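Local coordinates for glycosyl hydrolase family 2, TIM barrel domain protein (Parabacteroides merdae ATCC 43184, PDB 6DXU) that is a beta-glucuronidase of glycoside hydrolase family 2 from the human gut microbiome, and so probably hydrolyses beta-linked glucuronides, at residues D120-Y124 with T125-G129; M343-D346 with M347-E351; Q793-G797 with R798-R802; V414-H417 with N418-A421. All blocks are in the same frame, centred on the assembly; numbering follows the deposited sequence.

Interaction 1 (D120-Y124 with T125-G129); sequences DVYVY and TTHVG
Val123 and Thr126 pair at the head of a beta hairpin, where strand 120-123 runs into strand 126-129 through a type II' turn with Tyr124 and Thr125 at its corners. Their backbones bond both ways. Tyr122 and His127 form the adjoining non-hydrogen-bonded pair; past them a classic beta bulge sets Val128 and Gly129 together against Val121, whose O takes Val128 N at 2.9 Å while its N donates to Gly129 O. With CG anti to the backbone N (chi1 -176°), His127 brings its imidazole edge to the face of the Tyr122 ring, an offset edge-to-face pair with planes 61° apart and His127 CD2 3.6 Å from Tyr122 CZ. His127 NE2 then reaches Asp120 OD1 at 2.8 Å, on the anti side of the carboxylate. On the other face of the sheet, Val128 places CG2 3.7 Å from Val121 CG1 and CG1 4.0 Å from Val123 CG2, next to Ala145 of helix 143-150. Replacing Tyr122 by an alanine would probably leave the His127 edge without its aromatic face and the imidazole freer to swing off Asp120. The carboxylate helps to hold the rotation of the imidazole and would be expected to favour its protonated form.

Interaction 2 (M343-D346 with M347-E351); sequences MTED and MMRRE
Met347 leans back over the start of its own helix and meets Met343 and Thr344 along its length. Its CB lies 3.8 Å from the terminal methyl, CE, of Met343. CG stands beside the backbone N (chi1 -65°), which carries it to 3.3 Å from Thr344 OG1. From there the chain runs on extended, and SD accepts a weak but nearly straight hydrogen bond from Thr344 N at 3.6 Å. The methyl at the tip, CE, passes the same hydroxyl more loosely, 4.1 Å from Thr344 OG1. In the other direction Thr344, the N-cap residue, takes the amide of Met347 on its OG1 at 3.3 Å, so the two residues form a capping box in which a thioether sulfur is the reciprocal acceptor. The helix capped here, 345-357, is the crossover between the parallel strands 323-331 and 362-364 of the TIM barrel. Glu345, next after the cap, and Arg349, one turn further on, run alongside each other in the same direction; a bend at chi3 of the arginine (92°) turns NH1 to Glu345 OE2 for a salt bridge of 3.0 Å, with the carboxylate and guanidinium planes 59° apart. The other carboxylate oxygen of Glu345 is bridged to Arg32. Met343 sets CE 3.4 Å from Glu351 OE1, roughly perpendicular to that side chain. The carboxylate of Glu351 is held by Arg332 and Lys594, while Met348 packs against Ile373 and Ile374 of helix 372-381.

Interaction 3 (Q793-G797 with R798-R802); sequences QAYNG and RALIR. With BCN (bicine), chain L.
Tyr795 and Arg798 come together through first torsions that both lie off the staggered positions, chi1 31° for the tyrosine and 100° for the arginine. They set the two flat groups nearly perpendicular, 85° apart, with the ring edge at Tyr795 CD2 pressed against the face of the guanidinium, 3.5 Å from Arg798 CZ. The backbone O of Arg798 sits over the centre of one face of the phenol ring and accepts from Tyr795 N at 2.9 Å. At the far end of the ring, Tyr795 OH takes a bent hydrogen bond from Leu800 N at 2.7 Å. A phenylalanine in place of Tyr795 would probably leave this Leu800 amide without its acceptor. One water, 2.7 Å from both Asn796 OD1 and Arg798 NH1, links the turn to the guanidinium; Asn796 ND2 is held by the carbonyls of His524 and Leu763. On the approach to the turn, Gln793 makes weak hydrogen bonds from NE2 to O21 and O6 of bicine, its OE1 being bonded to Arg523. Asn796 and Gly797, both with left-handed backbone angles, form the corners of a type I' turn, the tight reversal found in two-residue beta hairpins, set here beside the bicine pocket.

Interaction 4 (V414-H417 with N418-A421); sequences VQHH and NHPA
His416 and His419 meet across a tight reversal at the end of helix 399-416, and backbone hydrogen bonding draws them together. His419 N donates to His416 O at 3.2 Å, closing a type I turn; the donor stands well above the carbonyl plane. A water completes the backbone pattern, giving a hydrogen bond to Gln415 O at 2.8 Å and accepting one from Asn418 N at 2.9 Å, so it ties the last turn of the helix to the loop. Between side chains there is one hydrogen bond, from His417 ND1 to Asn418 OD1, 2.9 Å long and nearly straight at 166°. The acceptor lies in the imidazole plane, whereas the amide as a whole is turned 81° from it. CG of His417 is anti to the backbone N (chi1 168°), which sets ND1 toward Asn418 OD1. Asn418 OD1 also receives Leu209 N, and its ND2 is bonded to Glu303 and to the carbonyl of Ile207.

The aromatic contact is an offset edge-to-face pair: the edge of His419 points to the face of His416, with His419 CD2 4.0 Å from His416 CG. His419 gives both ring nitrogens to carboxylates, ND1 to Asp379 and NE2 to Glu372, consistent with a positively charged imidazole, while His416 ND1 is bonded to Glu387. The turn leads from helix 399-416 into strand 422-429 of the TIM barrel, with His416 and His419 packed on helix 372-381 and Asn418 on strand 203-213.

From the N terminus, interaction 1 comes first, closing the hairpin at the rim of an antiparallel sheet in the region of the sugar binding domain. Interaction 2 follows at the start of the TIM barrel helix 345-357, and interaction 4 at the exit of helix 399-416, with about 20 Å between their centres; both pack on helix 372-381. Interaction 3, at a turn in the C-terminal region, comes last. The four are strictly in series: none nests within or crosses another, and none touches another. Interactions 3 and 4 lie on opposite sides of the chain's centre, with centres about 44 Å apart. Along the chain, the two barrel contacts fall between the sugar binding region and the C-terminal region.

Interaction 1 (D120-Y124 with T125-G129)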
loop_
_atom_site.group_PDB
_atom_site.type_symbol
_atom_site.label_atom_id
_atom_site.label_comp_id
_atom_site.label_asym_id
_atom_site.label_seq_id
_atom_site.Cartn_x
_atom_site.Cartn_y
_atom_site.Cartn_z
ATOM N N ASP D 120 -1.909 -13.088 -14.812
ATOM C CA ASP D 120 -2.287 -11.697 -15.010
ATOM C C ASP D 120 -2.509 -11.475 -16.500
ATOM O O ASP D 120 -1.721 -11.936 -17.327
ATOM C CB ASP D 120 -1.224 -10.733 -14.451
ATOM C CG ASP D 120 -1.176 -10.759 -12.936
ATOM O OD1 ASP D 120 -2.013 -10.083 -12.301
ATOM O OD2 ASP D 120 -0.348 -11.505 -12.380
ATOM N N VAL D 121 -3.575 -10.750 -16.835
ATOM C CA VAL D 121 -4.053 -10.638 -18.205
ATOM C C VAL D 121 -4.020 -9.180 -18.614
ATOM O O VAL D 121 -4.526 -8.324 -17.882
ATOM C CB VAL D 121 -5.483 -11.196 -18.320
ATOM C CG1 VAL D 121 -5.973 -11.165 -19.764
ATOM C CG2 VAL D 121 -5.511 -12.587 -17.758
ATOM N N TYR D 122 -3.488 -8.905 -19.815
ATOM C CA TYR D 122 -3.363 -7.540 -20.315
ATOM C C TYR D 122 -3.976 -7.416 -21.701
ATOM O O TYR D 122 -3.751 -8.263 -22.572
ATOM C CB TYR D 122 -1.904 -7.101 -20.401
ATOM C CG TYR D 122 -1.213 -7.077 -19.079
ATOM C CD1 TYR D 122 -0.682 -8.236 -18.547
ATOM C CD2 TYR D 122 -1.103 -5.884 -18.346
ATOM C CE1 TYR D 122 -0.041 -8.219 -17.319
ATOM C CE2 TYR D 122 -0.454 -5.861 -17.122
ATOM C CZ TYR D 122 0.067 -7.043 -16.617
ATOM O OH TYR D 122 0.713 -7.057 -15.405
ATOM N N VAL D 123 -4.740 -6.349 -21.894
ATOM C CA VAL D 123 -5.204 -5.917 -23.209
ATOM C C VAL D 123 -4.432 -4.647 -23.544
ATOM O O VAL D 123 -4.584 -3.629 -22.857
ATOM C CB VAL D 123 -6.722 -5.674 -23.211
ATOM C CG1 VAL D 123 -7.141 -4.987 -24.510
ATOM C CG2 VAL D 123 -7.480 -6.999 -22.995
ATOM N N TYR D 124 -3.595 -4.709 -24.586
ATOM C CA TYR D 124 -2.578 -3.685 -24.825
ATOM C C TYR D 124 -1.807 -3.469 -23.520
ATOM O O TYR D 124 -1.254 -4.430 -22.978
ATOM C CB TYR D 124 -3.210 -2.392 -25.361
ATOM C CG TYR D 124 -2.218 -1.406 -25.947
ATOM C CD1 TYR D 124 -1.233 -1.810 -26.849
ATOM C CD2 TYR D 124 -2.234 -0.075 -25.547
ATOM C CE1 TYR D 124 -0.308 -0.886 -27.365
ATOM C CE2 TYR D 124 -1.320 0.843 -26.042
ATOM C CZ TYR D 124 -0.368 0.439 -26.950
ATOM O OH TYR D 124 0.531 1.378 -27.429
ATOM N N THR D 125 -1.787 -2.249 -22.978
ATOM C CA THR D 125 -1.047 -1.980 -21.750
ATOM C C THR D 125 -1.921 -2.009 -20.500
ATOM O O THR D 125 -1.443 -1.654 -19.419
ATOM C CB THR D 125 -0.330 -0.629 -21.835
ATOM O OG1 THR D 125 -1.290 0.396 -22.106
ATOM C CG2 THR D 125 0.734 -0.653 -22.938
ATOM N N THR D 126 -3.187 -2.389 -20.622
ATOM C CA THR D 126 -4.125 -2.311 -19.507
ATOM C C THR D 126 -4.251 -3.670 -18.830
ATOM O O THR D 126 -4.569 -4.671 -19.480
ATOM C CB THR D 126 -5.486 -1.802 -19.988
ATOM O OG1 THR D 126 -5.342 -0.447 -20.437
ATOM C CG2 THR D 126 -6.524 -1.845 -18.869
ATOM N N HIS D 127 -3.995 -3.699 -17.536
ATOM C CA HIS D 127 -4.219 -4.898 -16.739
ATOM C C HIS D 127 -5.723 -5.091 -16.531
ATOM O O HIS D 127 -6.387 -4.231 -15.942
ATOM C CB HIS D 127 -3.450 -4.749 -15.427
ATOM C CG HIS D 127 -3.498 -5.951 -14.534
ATOM N ND1 HIS D 127 -4.288 -6.010 -13.408
ATOM C CD2 HIS D 127 -2.886 -7.154 -14.625
ATOM C CE1 HIS D 127 -4.137 -7.184 -12.824
ATOM N NE2 HIS D 127 -3.290 -7.899 -13.541
ATOM N N VAL D 128 -6.270 -6.204 -17.036
ATOM C CA VAL D 128 -7.718 -6.426 -17.009
ATOM C C VAL D 128 -8.144 -7.535 -16.069
ATOM O O VAL D 128 -9.351 -7.679 -15.819
ATOM C CB VAL D 128 -8.300 -6.703 -18.414
ATOM C CG1 VAL D 128 -8.133 -5.487 -19.303
ATOM C CG2 VAL D 128 -7.682 -7.989 -19.056
ATOM N N GLY D 129 -7.228 -8.333 -15.550
ATOM C CA GLY D 129 -7.660 -9.397 -14.666
ATOM C C GLY D 129 -6.473 -10.135 -14.099
ATOM O O GLY D 129 -5.362 -10.078 -14.633
#

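Interaction 2 (M343-D346 with M347-E351)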
loop_
_atom_site.group_PDB
_atom_site.type_symbol
_atom_site.label_atom_id
_atom_site.label_comp_id
_atom_site.label_asym_id
_atom_site.label_seq_id
_atom_site.Cartn_x
_atom_site.Cartn_y
_atom_site.Cartn_z
ATOM N N MET D 343 -3.024 -31.273 -21.730
ATOM C CA MET D 343 -3.741 -32.314 -22.477
ATOM C C MET D 343 -4.864 -31.719 -23.317
ATOM O O MET D 343 -5.533 -30.768 -22.900
ATOM C CB MET D 343 -4.313 -33.356 -21.524
ATOM C CG MET D 343 -3.233 -34.106 -20.750
ATOM S SD MET D 343 -3.900 -35.405 -19.692
ATOM C CE MET D 343 -4.460 -36.598 -20.918
ATOM N N THR D 344 -5.077 -32.289 -24.502
ATOM C CA THR D 344 -6.160 -31.863 -25.369
ATOM C C THR D 344 -7.437 -32.635 -25.037
ATOM O O THR D 344 -7.422 -33.647 -24.338
ATOM C CB THR D 344 -5.813 -32.086 -26.835
ATOM O OG1 THR D 344 -5.690 -33.495 -27.069
ATOM C CG2 THR D 344 -4.512 -31.349 -27.205
ATOM N N GLU D 345 -8.555 -32.156 -25.576
ATOM C CA GLU D 345 -9.816 -32.867 -25.366
ATOM C C GLU D 345 -9.736 -34.308 -25.872
ATOM O O GLU D 345 -10.223 -35.233 -25.215
ATOM C CB GLU D 345 -10.971 -32.135 -26.049
ATOM C CG GLU D 345 -12.269 -32.937 -25.938
ATOM C CD GLU D 345 -13.498 -32.202 -26.422
ATOM O OE1 GLU D 345 -13.361 -31.098 -26.971
ATOM O OE2 GLU D 345 -14.616 -32.731 -26.231
ATOM N N ASP D 346 -9.114 -34.521 -27.031
ATOM C CA ASP D 346 -9.015 -35.878 -27.566
ATOM C C ASP D 346 -8.206 -36.780 -26.642
ATOM O O ASP D 346 -8.548 -37.955 -26.455
ATOM C CB ASP D 346 -8.395 -35.855 -28.960
ATOM C CG ASP D 346 -9.368 -35.373 -30.014
ATOM O OD1 ASP D 346 -10.587 -35.370 -29.747
ATOM O OD2 ASP D 346 -8.910 -34.999 -31.112
ATOM N N MET D 347 -7.128 -36.257 -26.055
ATOM C CA MET D 347 -6.358 -37.064 -25.113
ATOM C C MET D 347 -7.191 -37.422 -23.884
ATOM O O MET D 347 -7.134 -38.553 -23.390
ATOM C CB MET D 347 -5.103 -36.317 -24.682
ATOM C CG MET D 347 -4.100 -36.062 -25.782
ATOM S SD MET D 347 -2.802 -35.030 -25.075
ATOM C CE MET D 347 -1.807 -34.720 -26.523
ATOM N N MET D 348 -7.947 -36.457 -23.358
ATOM C CA MET D 348 -8.797 -36.736 -22.201
ATOM C C MET D 348 -9.865 -37.783 -22.518
ATOM O O MET D 348 -10.126 -38.676 -21.701
ATOM C CB MET D 348 -9.455 -35.444 -21.715
ATOM C CG MET D 348 -8.456 -34.381 -21.238
ATOM S SD MET D 348 -9.390 -32.942 -20.673
ATOM C CE MET D 348 -8.248 -31.591 -20.978
ATOM N N ARG D 349 -10.519 -37.675 -23.677
ATOM C CA ARG D 349 -11.535 -38.674 -24.035
ATOM C C ARG D 349 -10.925 -40.073 -24.107
ATOM O O ARG D 349 -11.512 -41.048 -23.616
ATOM C CB ARG D 349 -12.186 -38.329 -25.379
ATOM C CG ARG D 349 -12.914 -37.004 -25.415
ATOM C CD ARG D 349 -13.746 -36.806 -26.687
ATOM N NE ARG D 349 -15.111 -37.281 -26.457
ATOM C CZ ARG D 349 -16.014 -36.590 -25.758
ATOM N NH1 ARG D 349 -15.695 -35.396 -25.244
ATOM N NH2 ARG D 349 -17.233 -37.082 -25.571
ATOM N N ARG D 350 -9.747 -40.192 -24.720
ATOM C CA ARG D 350 -9.108 -41.503 -24.822
ATOM C C ARG D 350 -8.792 -42.064 -23.444
ATOM O O ARG D 350 -9.046 -43.248 -23.174
ATOM C CB ARG D 350 -7.837 -41.409 -25.670
ATOM C CG ARG D 350 -7.023 -42.700 -25.719
ATOM C CD ARG D 350 -5.915 -42.612 -26.745
ATOM N NE ARG D 350 -5.125 -43.841 -26.814
ATOM C CZ ARG D 350 -3.971 -43.949 -27.470
ATOM N NH1 ARG D 350 -3.470 -42.896 -28.106
ATOM N NH2 ARG D 350 -3.314 -45.106 -27.480
ATOM N N GLU D 351 -8.258 -41.222 -22.548
ATOM C CA GLU D 351 -7.905 -41.681 -21.208
ATOM C C GLU D 351 -9.135 -42.141 -20.437
ATOM O O GLU D 351 -9.112 -43.181 -19.763
ATOM C CB GLU D 351 -7.184 -40.574 -20.419
ATOM C CG GLU D 351 -6.631 -41.110 -19.107
ATOM C CD GLU D 351 -5.828 -40.093 -18.327
ATOM O OE1 GLU D 351 -5.132 -39.266 -18.957
ATOM O OE2 GLU D 351 -5.893 -40.130 -17.083
#

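Interaction 3 (Q793-G797 with R798-R802)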
loop_
_atom_site.group_PDB
_atom_site.type_symbol
_atom_site.label_atom_id
_atom_site.label_comp_id
_atom_site.label_asym_id
_atom_site.label_seq_id
_atom_site.Cartn_x
_atom_site.Cartn_y
_atom_site.Cartn_z
ATOM N N GLN D 793 16.638 -46.723 -16.287
ATOM C CA GLN D 793 17.118 -48.016 -15.813
ATOM C C GLN D 793 16.710 -49.094 -16.803
ATOM O O GLN D 793 15.634 -49.028 -17.402
ATOM C CB GLN D 793 16.548 -48.344 -14.427
ATOM C CG GLN D 793 17.210 -47.625 -13.264
ATOM C CD GLN D 793 16.628 -48.066 -11.929
ATOM O OE1 GLN D 793 16.025 -49.131 -11.841
ATOM N NE2 GLN D 793 16.779 -47.235 -10.889
ATOM N N ALA D 794 17.589 -50.074 -17.003
ATOM C CA ALA D 794 17.268 -51.166 -17.910
ATOM C C ALA D 794 16.076 -51.963 -17.387
ATOM O O ALA D 794 15.836 -52.045 -16.179
ATOM C CB ALA D 794 18.478 -52.093 -18.081
ATOM N N TYR D 795 15.319 -52.538 -18.307
ATOM C CA TYR D 795 14.282 -53.507 -17.968
ATOM C C TYR D 795 14.731 -54.860 -18.510
ATOM O O TYR D 795 14.766 -55.066 -19.726
ATOM C CB TYR D 795 12.911 -53.097 -18.503
ATOM C CG TYR D 795 12.912 -52.293 -19.784
ATOM C CD1 TYR D 795 13.119 -50.899 -19.780
ATOM C CD2 TYR D 795 12.672 -52.911 -20.987
ATOM C CE1 TYR D 795 13.098 -50.172 -20.981
ATOM C CE2 TYR D 795 12.651 -52.212 -22.158
ATOM C CZ TYR D 795 12.866 -50.848 -22.157
ATOM O OH TYR D 795 12.841 -50.149 -23.340
ATOM N N ASN D 796 15.106 -55.757 -17.597
ATOM C CA ASN D 796 15.652 -57.071 -17.940
ATOM C C ASN D 796 16.833 -56.949 -18.905
ATOM O O ASN D 796 16.951 -57.675 -19.901
ATOM C CB ASN D 796 14.555 -57.978 -18.487
ATOM C CG ASN D 796 13.446 -58.191 -17.469
ATOM O OD1 ASN D 796 12.308 -57.792 -17.683
ATOM N ND2 ASN D 796 13.790 -58.803 -16.342
ATOM N N GLY D 797 17.723 -56.023 -18.574
ATOM C CA GLY D 797 18.938 -55.808 -19.328
ATOM C C GLY D 797 18.773 -55.085 -20.642
ATOM O O GLY D 797 19.754 -54.968 -21.387
ATOM N N ARG D 798 17.578 -54.596 -20.964
ATOM C CA ARG D 798 17.370 -53.936 -22.244
ATOM C C ARG D 798 16.817 -52.526 -22.047
ATOM O O ARG D 798 16.265 -52.186 -20.996
ATOM C CB ARG D 798 16.484 -54.776 -23.156
ATOM C CG ARG D 798 15.069 -54.382 -23.233
ATOM C CD ARG D 798 14.355 -55.372 -24.156
ATOM N NE ARG D 798 12.907 -55.301 -23.984
ATOM C CZ ARG D 798 12.275 -55.798 -22.926
ATOM N NH1 ARG D 798 12.973 -56.397 -21.952
ATOM N NH2 ARG D 798 10.954 -55.685 -22.838
ATOM N N ALA D 799 17.028 -51.685 -23.057
ATOM C CA ALA D 799 16.426 -50.360 -23.085
ATOM C C ALA D 799 16.158 -49.997 -24.535
ATOM O O ALA D 799 16.980 -50.277 -25.412
ATOM C CB ALA D 799 17.326 -49.306 -22.425
ATOM N N LEU D 800 15.003 -49.386 -24.775
ATOM C CA LEU D 800 14.591 -48.965 -26.103
ATOM C C LEU D 800 14.380 -47.457 -26.117
ATOM O O LEU D 800 13.956 -46.870 -25.115
ATOM C CB LEU D 800 13.282 -49.650 -26.520
ATOM C CG LEU D 800 13.181 -51.175 -26.457
ATOM C CD1 LEU D 800 11.719 -51.629 -26.463
ATOM C CD2 LEU D 800 13.891 -51.756 -27.635
ATOM N N ILE D 801 14.643 -46.834 -27.267
ATOM C CA ILE D 801 14.261 -45.440 -27.482
ATOM C C ILE D 801 14.025 -45.248 -28.975
ATOM O O ILE D 801 14.601 -45.957 -29.807
ATOM C CB ILE D 801 15.321 -44.450 -26.923
ATOM C CG1 ILE D 801 14.715 -43.050 -26.719
ATOM C CG2 ILE D 801 16.556 -44.383 -27.823
ATOM C CD1 ILE D 801 15.610 -42.129 -25.897
ATOM N N ARG D 802 13.118 -44.336 -29.315
ATOM C CA ARG D 802 12.872 -43.991 -30.706
ATOM C C ARG D 802 13.632 -42.724 -31.087
ATOM O O ARG D 802 13.834 -41.830 -30.262
ATOM C CB ARG D 802 11.378 -43.811 -30.968
ATOM C CG ARG D 802 10.573 -45.099 -30.742
ATOM C CD ARG D 802 9.131 -44.968 -31.208
ATOM N NE ARG D 802 8.405 -43.965 -30.435
HETATM N N1 BCN L . 14.758 -48.618 -7.303
HETATM C C1 BCN L . 15.901 -48.997 -6.494
HETATM C C2 BCN L . 17.136 -49.081 -7.388
HETATM O O21 BCN L . 16.995 -49.072 -8.638
HETATM O O22 BCN L . 18.285 -49.162 -6.876
HETATM C C3 BCN L . 13.872 -49.773 -7.408
HETATM C C4 BCN L . 14.395 -50.785 -8.431
HETATM O O4 BCN L . 14.625 -50.150 -9.660
HETATM C C5 BCN L . 14.030 -47.555 -6.610
HETATM C C6 BCN L . 14.425 -46.186 -7.162
HETATM O O6 BCN L . 14.973 -46.356 -8.444
HETATM O O HOH W 1 11.433 -57.685 -20.183
HETATM O O HOH W 2 15.079 -58.691 -21.863
#

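Interaction 4 (V414-H417 with N418-A421)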
loop_
_atom_site.group_PDB
_atom_site.type_symbol
_atom_site.label_atom_id
_atom_site.label_comp_id
_atom_site.label_asym_id
_atom_site.label_seq_id
_atom_site.Cartn_x
_atom_site.Cartn_y
_atom_site.Cartn_z
ATOM N N VAL D 414 -19.338 -24.477 -6.770
ATOM C CA VAL D 414 -20.198 -23.686 -7.648
ATOM C C VAL D 414 -20.052 -24.136 -9.097
ATOM O O VAL D 414 -21.044 -24.289 -9.820
ATOM C CB VAL D 414 -19.881 -22.186 -7.483
ATOM C CG1 VAL D 414 -20.493 -21.375 -8.616
ATOM C CG2 VAL D 414 -20.394 -21.679 -6.136
ATOM N N GLN D 415 -18.816 -24.372 -9.545
ATOM C CA GLN D 415 -18.617 -24.694 -10.954
ATOM C C GLN D 415 -19.044 -26.118 -11.308
ATOM O O GLN D 415 -19.533 -26.331 -12.416
ATOM C CB GLN D 415 -17.157 -24.475 -11.353
ATOM C CG GLN D 415 -16.820 -22.984 -11.399
ATOM C CD GLN D 415 -15.345 -22.709 -11.485
ATOM O OE1 GLN D 415 -14.567 -23.566 -11.888
ATOM N NE2 GLN D 415 -14.951 -21.482 -11.121
ATOM N N HIS D 416 -18.885 -27.093 -10.405
ATOM C CA HIS D 416 -19.168 -28.496 -10.726
ATOM C C HIS D 416 -20.419 -29.031 -10.038
ATOM O O HIS D 416 -20.672 -30.242 -10.085
ATOM C CB HIS D 416 -17.962 -29.370 -10.373
ATOM C CG HIS D 416 -16.797 -29.153 -11.285
ATOM N ND1 HIS D 416 -15.553 -29.711 -11.063
ATOM C CD2 HIS D 416 -16.698 -28.455 -12.442
ATOM C CE1 HIS D 416 -14.730 -29.332 -12.024
ATOM N NE2 HIS D 416 -15.400 -28.583 -12.881
ATOM N N HIS D 417 -21.219 -28.146 -9.439
ATOM C CA HIS D 417 -22.404 -28.546 -8.677
ATOM C C HIS D 417 -23.354 -29.431 -9.474
ATOM O O HIS D 417 -23.996 -30.326 -8.910
ATOM C CB HIS D 417 -23.146 -27.288 -8.228
ATOM C CG HIS D 417 -24.518 -27.545 -7.700
ATOM N ND1 HIS D 417 -25.633 -27.551 -8.510
ATOM C CD2 HIS D 417 -24.965 -27.743 -6.437
ATOM C CE1 HIS D 417 -26.705 -27.790 -7.773
ATOM N NE2 HIS D 417 -26.329 -27.903 -6.511
ATOM N N ASN D 418 -23.503 -29.170 -10.769
ATOM C CA ASN D 418 -24.564 -29.842 -11.515
ATOM C C ASN D 418 -24.196 -31.253 -11.955
ATOM O O ASN D 418 -25.083 -31.978 -12.430
ATOM C CB ASN D 418 -24.965 -29.030 -12.759
ATOM C CG ASN D 418 -25.458 -27.619 -12.423
ATOM O OD1 ASN D 418 -25.995 -27.372 -11.346
ATOM N ND2 ASN D 418 -25.266 -26.689 -13.360
ATOM N N HIS D 419 -22.932 -31.664 -11.838
ATOM C CA HIS D 419 -22.540 -32.973 -12.362
ATOM C C HIS D 419 -23.085 -34.111 -11.508
ATOM O O HIS D 419 -22.675 -34.248 -10.349
ATOM C CB HIS D 419 -21.017 -33.083 -12.446
ATOM C CG HIS D 419 -20.419 -32.146 -13.441
ATOM N ND1 HIS D 419 -20.525 -32.346 -14.800
ATOM C CD2 HIS D 419 -19.749 -30.979 -13.280
ATOM C CE1 HIS D 419 -19.933 -31.347 -15.433
ATOM N NE2 HIS D 419 -19.445 -30.511 -14.536
ATOM N N PRO D 420 -23.942 -34.986 -12.035
ATOM C CA PRO D 420 -24.417 -36.107 -11.206
ATOM C C PRO D 420 -23.299 -37.044 -10.771
ATOM O O PRO D 420 -23.435 -37.719 -9.742
ATOM C CB PRO D 420 -25.449 -36.814 -12.107
ATOM C CG PRO D 420 -25.066 -36.425 -13.496
ATOM C CD PRO D 420 -24.533 -35.007 -13.384
ATOM N N ALA D 421 -22.182 -37.088 -11.498
ATOM C CA ALA D 421 -21.074 -37.954 -11.089
ATOM C C ALA D 421 -20.538 -37.604 -9.707
ATOM O O ALA D 421 -20.077 -38.491 -8.980
ATOM C CB ALA D 421 -19.944 -37.881 -12.123
HETATM O O HOH W 3 -21.766 -28.030 -12.849
#